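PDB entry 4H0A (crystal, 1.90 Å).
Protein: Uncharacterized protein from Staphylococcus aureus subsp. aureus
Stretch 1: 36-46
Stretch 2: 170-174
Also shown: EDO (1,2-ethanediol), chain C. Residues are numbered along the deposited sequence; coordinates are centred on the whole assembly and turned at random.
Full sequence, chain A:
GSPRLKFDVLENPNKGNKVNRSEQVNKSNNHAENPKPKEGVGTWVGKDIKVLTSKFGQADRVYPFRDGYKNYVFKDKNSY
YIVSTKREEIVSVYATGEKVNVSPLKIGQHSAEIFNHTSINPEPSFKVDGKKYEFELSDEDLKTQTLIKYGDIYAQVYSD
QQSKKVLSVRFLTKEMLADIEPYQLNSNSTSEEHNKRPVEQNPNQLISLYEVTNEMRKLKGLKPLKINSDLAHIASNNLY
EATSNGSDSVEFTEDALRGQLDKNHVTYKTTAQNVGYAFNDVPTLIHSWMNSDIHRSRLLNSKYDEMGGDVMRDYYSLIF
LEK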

ATOM      1  N   LYS A  36      24.012   1.308   2.950  1.00 65.85           N
ATOM      2  CA  LYS A  36      22.870   0.808   3.714  1.00 62.84           C
ATOM      3  C   LYS A  36      22.427   1.881   4.720  1.00 66.08           C
ATOM      4  O   LYS A  36      23.230   2.740   5.091  1.00 66.67           O
ATOM      5  N   PRO A  37      21.159   1.886   5.170  1.00 61.36           N
ATOM      6  CA  PRO A  37      20.758   2.908   6.154  1.00 60.13           C
ATOM      7  C   PRO A  37      21.465   2.656   7.485  1.00 64.29           C
ATOM      8  O   PRO A  37      21.726   1.506   7.823  1.00 63.97           O
ATOM      9  N   LYS A  38      21.857   3.724   8.181  1.00 62.21           N
ATOM     10  CA  LYS A  38      22.563   3.630   9.466  1.00 63.58           C
ATOM     11  C   LYS A  38      21.585   3.575  10.650  1.00 64.49           C
ATOM     12  O   LYS A  38      21.966   3.137  11.736  1.00 65.14           O
ATOM     13  N   GLU A  39      20.344   4.040  10.445  1.00 57.60           N
ATOM     14  CA  GLU A  39      19.316   4.112  11.479  1.00 55.24           C
ATOM     15  C   GLU A  39      17.928   4.008  10.855  1.00 55.55           C
ATOM     16  O   GLU A  39      17.787   4.099   9.635  1.00 54.78           O
ATOM     17  N   GLY A  40      16.921   3.863  11.700  1.00 50.01           N
ATOM     18  CA  GLY A  40      15.536   3.817  11.254  1.00 46.82           C
ATOM     19  C   GLY A  40      15.070   2.462  10.773  1.00 47.42           C
ATOM     20  O   GLY A  40      15.774   1.461  10.929  1.00 46.26           O
ATOM     21  N   VAL A  41      13.884   2.445  10.134  1.00 42.56           N
ATOM     22  CA  VAL A  41      13.217   1.206   9.732  1.00 41.78           C
ATOM     23  C   VAL A  41      14.016   0.404   8.706  1.00 44.62           C
ATOM     24  O   VAL A  41      13.922  -0.819   8.723  1.00 41.90           O
ATOM     25  N   GLY A  42      14.850   1.055   7.897  1.00 43.61           N
ATOM     26  CA  GLY A  42      15.705   0.344   6.954  1.00 44.36           C
ATOM     27  C   GLY A  42      16.658  -0.641   7.617  1.00 49.01           C
ATOM     28  O   GLY A  42      16.971  -1.686   7.034  1.00 48.97           O
ATOM     29  N   THR A  43      17.083  -0.355   8.872  1.00 45.69           N
ATOM     30  CA  THR A  43      17.964  -1.260   9.628  1.00 45.97           C
ATOM     31  C   THR A  43      17.189  -2.474  10.184  1.00 48.52           C
ATOM     32  O   THR A  43      17.829  -3.409  10.654  1.00 49.34           O
ATOM     33  N   TRP A  44      15.837  -2.459  10.169  1.00 42.76           N
ATOM     34  CA  TRP A  44      15.047  -3.584  10.681  1.00 42.05           C
ATOM     35  C   TRP A  44      15.052  -4.752   9.701  1.00 45.17           C
ATOM     36  O   TRP A  44      14.915  -5.883  10.134  1.00 43.85           O
ATOM     37  N   VAL A  45      15.212  -4.490   8.387  1.00 42.08           N
ATOM     38  CA  VAL A  45      15.186  -5.563   7.387  1.00 41.48           C
ATOM     39  C   VAL A  45      16.365  -6.506   7.649  1.00 48.30           C
ATOM     40  O   VAL A  45      17.499  -6.048   7.791  1.00 49.13           O
ATOM     41  N   GLY A  46      16.066  -7.798   7.766  1.00 45.90           N
ATOM     42  CA  GLY A  46      17.058  -8.830   8.054  1.00 47.00           C
ATOM     43  C   GLY A  46      17.125  -9.217   9.517  1.00 50.44           C
ATOM     44  O   GLY A  46      17.726 -10.241   9.836  1.00 52.43           O
ATOM     45  N   ARG A 170       8.731   2.112   1.895  1.00 38.28           N
ATOM     46  CA  ARG A 170       8.749   0.686   2.173  1.00 36.26           C
ATOM     47  C   ARG A 170      10.146   0.190   1.925  1.00 40.76           C
ATOM     48  O   ARG A 170      10.611   0.265   0.787  1.00 41.50           O
ATOM     49  N   PHE A 171      10.840  -0.274   2.982  1.00 36.78           N
ATOM     50  CA  PHE A 171      12.159  -0.891   2.829  1.00 37.56           C
ATOM     51  C   PHE A 171      11.907  -2.375   2.682  1.00 41.74           C
ATOM     52  O   PHE A 171      11.118  -2.914   3.463  1.00 40.25           O
ATOM     53  N   LEU A 172      12.521  -3.043   1.695  1.00 39.15           N
ATOM     54  CA  LEU A 172      12.267  -4.472   1.504  1.00 39.47           C
ATOM     55  C   LEU A 172      13.405  -5.177   0.776  1.00 45.12           C
ATOM     56  O   LEU A 172      14.231  -4.540   0.126  1.00 45.10           O
ATOM     57  N   THR A 173      13.438  -6.509   0.902  1.00 43.65           N
ATOM     58  CA  THR A 173      14.456  -7.323   0.245  1.00 45.32           C
ATOM     59  C   THR A 173      14.070  -7.580  -1.200  1.00 49.58           C
ATOM     60  O   THR A 173      12.909  -7.433  -1.577  1.00 47.42           O
ATOM     61  N   LYS A 174      15.042  -8.007  -1.999  1.00 49.04           N
ATOM     62  CA  LYS A 174      14.795  -8.371  -3.390  1.00 50.46           C
ATOM     63  C   LYS A 174      13.769  -9.538  -3.526  1.00 53.08           C
ATOM     64  O   LYS A 174      12.976  -9.533  -4.469  1.00 52.10           O
TER

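Phe171 and Val45 carry most of this contact, which is apolar and has no hydrogen bond across it. Phe171 sits on a strand, and its CA-to-CB bond points toward stretch 1. Its chi1 is m (-74°) and chi2 is 92°. Gly42 lies over one face of the ring, with its CA 3.7 Å from the ring centroid and 16° off the normal, a CH-pi contact. Gly42 has no side chain to crowd the ring: a CB there would lie a tight 3.1 Å from Phe171 CE2. Within its own stretch it would also clash with Pro37 CG, at 2.5 Å. Two more side chains meet the ring obliquely. Val41 (m) brings CG2 to 3.4 Å from Phe171 CD1, and Pro37 places CG 4.0 Å from Phe171 CE2.

Val45 (t) also points toward the other stretch. Its CG2 lies 4.0 Å from Phe171 CB, while its CG1 is 3.4 Å from Thr173 CG2. Thr173 (p) points sideways and serves as an N-cap through its side chain.

The neighbours of Phe171 in the strand, Arg170 and Leu172, point away. Arg170 NH1 donates a hydrogen bond of 3.0 Å to O1 of the ethanediol, probably from the crystallisation liquor. Within stretch 1, Thr43 OG1 donates to Gly40 O at 2.6 Å, bracing the turn.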

ATOM      1  CB  LYS A  36      23.205  -0.519   4.429  1.00 65.80           C
ATOM      2  CG  LYS A  36      24.193  -0.415   5.599  1.00 83.47           C
ATOM      3  CD  LYS A  36      24.605  -1.795   6.104  1.00 94.61           C
ATOM      4  CE  LYS A  36      25.501  -1.726   7.315  1.00108.46           C
ATOM      5  NZ  LYS A  36      25.702  -3.064   7.934  1.00120.01           N
ATOM      6  CB  PRO A  37      19.232   2.758   6.241  1.00 59.09           C
ATOM      7  CG  PRO A  37      18.862   1.704   5.244  1.00 62.78           C
ATOM      8  CD  PRO A  37      20.069   0.937   4.888  1.00 60.46           C
ATOM      9  CB  LYS A  38      23.505   4.836   9.639  1.00 69.50           C
ATOM     10  CG  LYS A  38      24.535   4.972   8.521  1.00 92.90           C
ATOM     11  CD  LYS A  38      25.543   6.096   8.784  1.00108.65           C
ATOM     12  CE  LYS A  38      26.707   5.657   9.644  1.00124.04           C
ATOM     13  NZ  LYS A  38      27.718   6.737   9.806  1.00136.51           N
ATOM     14  CB  GLU A  39      19.447   5.456  12.231  1.00 57.91           C
ATOM     15  CG  GLU A  39      19.274   6.671  11.328  1.00 65.32           C
ATOM     16  CD  GLU A  39      19.483   8.013  11.999  1.00 85.40           C
ATOM     17  OE1 GLU A  39      18.523   8.516  12.627  1.00 59.89           O
ATOM     18  OE2 GLU A  39      20.584   8.591  11.844  1.00 83.68           O
ATOM     19  CB  VAL A  41      11.747   1.389   9.275  1.00 44.69           C
ATOM     20  CG1 VAL A  41      10.960   2.248  10.254  1.00 43.68           C
ATOM     21  CG2 VAL A  41      11.653   1.945   7.875  1.00 45.43           C
ATOM     22  CB  THR A  43      18.670  -0.531  10.792  1.00 52.65           C
ATOM     23  OG1 THR A  43      17.703  -0.126  11.772  1.00 50.13           O
ATOM     24  CG2 THR A  43      19.516   0.659  10.326  1.00 49.76           C
ATOM     25  CB  TRP A  44      13.584  -3.188  10.968  1.00 38.99           C
ATOM     26  CG  TRP A  44      13.389  -2.002  11.873  1.00 40.32           C
ATOM     27  CD1 TRP A  44      14.339  -1.339  12.596  1.00 44.71           C
ATOM     28  CD2 TRP A  44      12.137  -1.386  12.198  1.00 39.15           C
ATOM     29  NE1 TRP A  44      13.760  -0.315  13.309  1.00 43.83           N
ATOM     30  CE2 TRP A  44      12.403  -0.349  13.115  1.00 43.71           C
ATOM     31  CE3 TRP A  44      10.811  -1.619  11.806  1.00 38.97           C
ATOM     32  CZ2 TRP A  44      11.399   0.492  13.597  1.00 42.54           C
ATOM     33  CZ3 TRP A  44       9.810  -0.816  12.323  1.00 39.66           C
ATOM     34  CH2 TRP A  44      10.112   0.240  13.187  1.00 41.42           C
ATOM     35  CB  VAL A  45      15.171  -5.005   5.940  1.00 45.07           C
ATOM     36  CG1 VAL A  45      15.245  -6.137   4.910  1.00 45.40           C
ATOM     37  CG2 VAL A  45      13.923  -4.145   5.705  1.00 42.86           C
ATOM     38  CB  ARG A 170       7.734  -0.121   1.342  1.00 36.99           C
ATOM     39  CG  ARG A 170       7.929  -1.651   1.504  1.00 39.18           C
ATOM     40  CD  ARG A 170       6.675  -2.431   1.198  1.00 40.86           C
ATOM     41  NE  ARG A 170       6.286  -2.297  -0.204  1.00 41.22           N
ATOM     42  CZ  ARG A 170       5.112  -2.676  -0.700  1.00 46.38           C
ATOM     43  NH1 ARG A 170       4.202  -3.246   0.086  1.00 36.99           N
ATOM     44  NH2 ARG A 170       4.842  -2.502  -1.985  1.00 37.42           N
ATOM     45  CB  PHE A 171      13.073  -0.586   4.014  1.00 39.68           C
ATOM     46  CG  PHE A 171      13.597   0.829   4.025  1.00 43.16           C
ATOM     47  CD1 PHE A 171      12.916   1.831   4.697  1.00 45.04           C
ATOM     48  CD2 PHE A 171      14.814   1.143   3.426  1.00 46.97           C
ATOM     49  CE1 PHE A 171      13.425   3.128   4.747  1.00 47.48           C
ATOM     50  CE2 PHE A 171      15.320   2.439   3.477  1.00 51.62           C
ATOM     51  CZ  PHE A 171      14.622   3.424   4.134  1.00 49.08           C
ATOM     52  CB  LEU A 172      10.931  -4.707   0.757  1.00 38.96           C
ATOM     53  CG  LEU A 172      10.852  -4.427  -0.766  1.00 44.75           C
ATOM     54  CD1 LEU A 172       9.438  -4.682  -1.270  1.00 43.57           C
ATOM     55  CD2 LEU A 172      11.259  -2.988  -1.111  1.00 49.37           C
ATOM     56  CB  THR A 173      14.649  -8.656   0.972  1.00 49.43           C
ATOM     57  OG1 THR A 173      13.452  -9.422   0.849  1.00 44.41           O
ATOM     58  CG2 THR A 173      15.014  -8.475   2.439  1.00 50.67           C
ATOM     59  CB  LYS A 174      16.107  -8.735  -4.096  1.00 54.89           C
ATOM     60  CG  LYS A 174      16.888  -9.905  -3.511  1.00 60.54           C
ATOM     61  CD  LYS A 174      18.283  -9.975  -4.176  1.00 66.50           C
ATOM     62  CE  LYS A 174      19.165 -11.031  -3.562  1.00 70.28           C
ATOM     63  NZ  LYS A 174      18.740 -12.404  -3.922  1.00 73.98           N
TER
HETATM   64  C1  EDO C 401       2.705  -4.398   3.000  1.00 40.59           C
HETATM   65  O1  EDO C 401       3.981  -3.783   3.001  1.00 35.22           O
HETATM   66  C2  EDO C 401       3.002  -5.919   2.925  1.00 43.37           C
HETATM   67  O2  EDO C 401       1.804  -6.656   2.861  1.00 44.16           O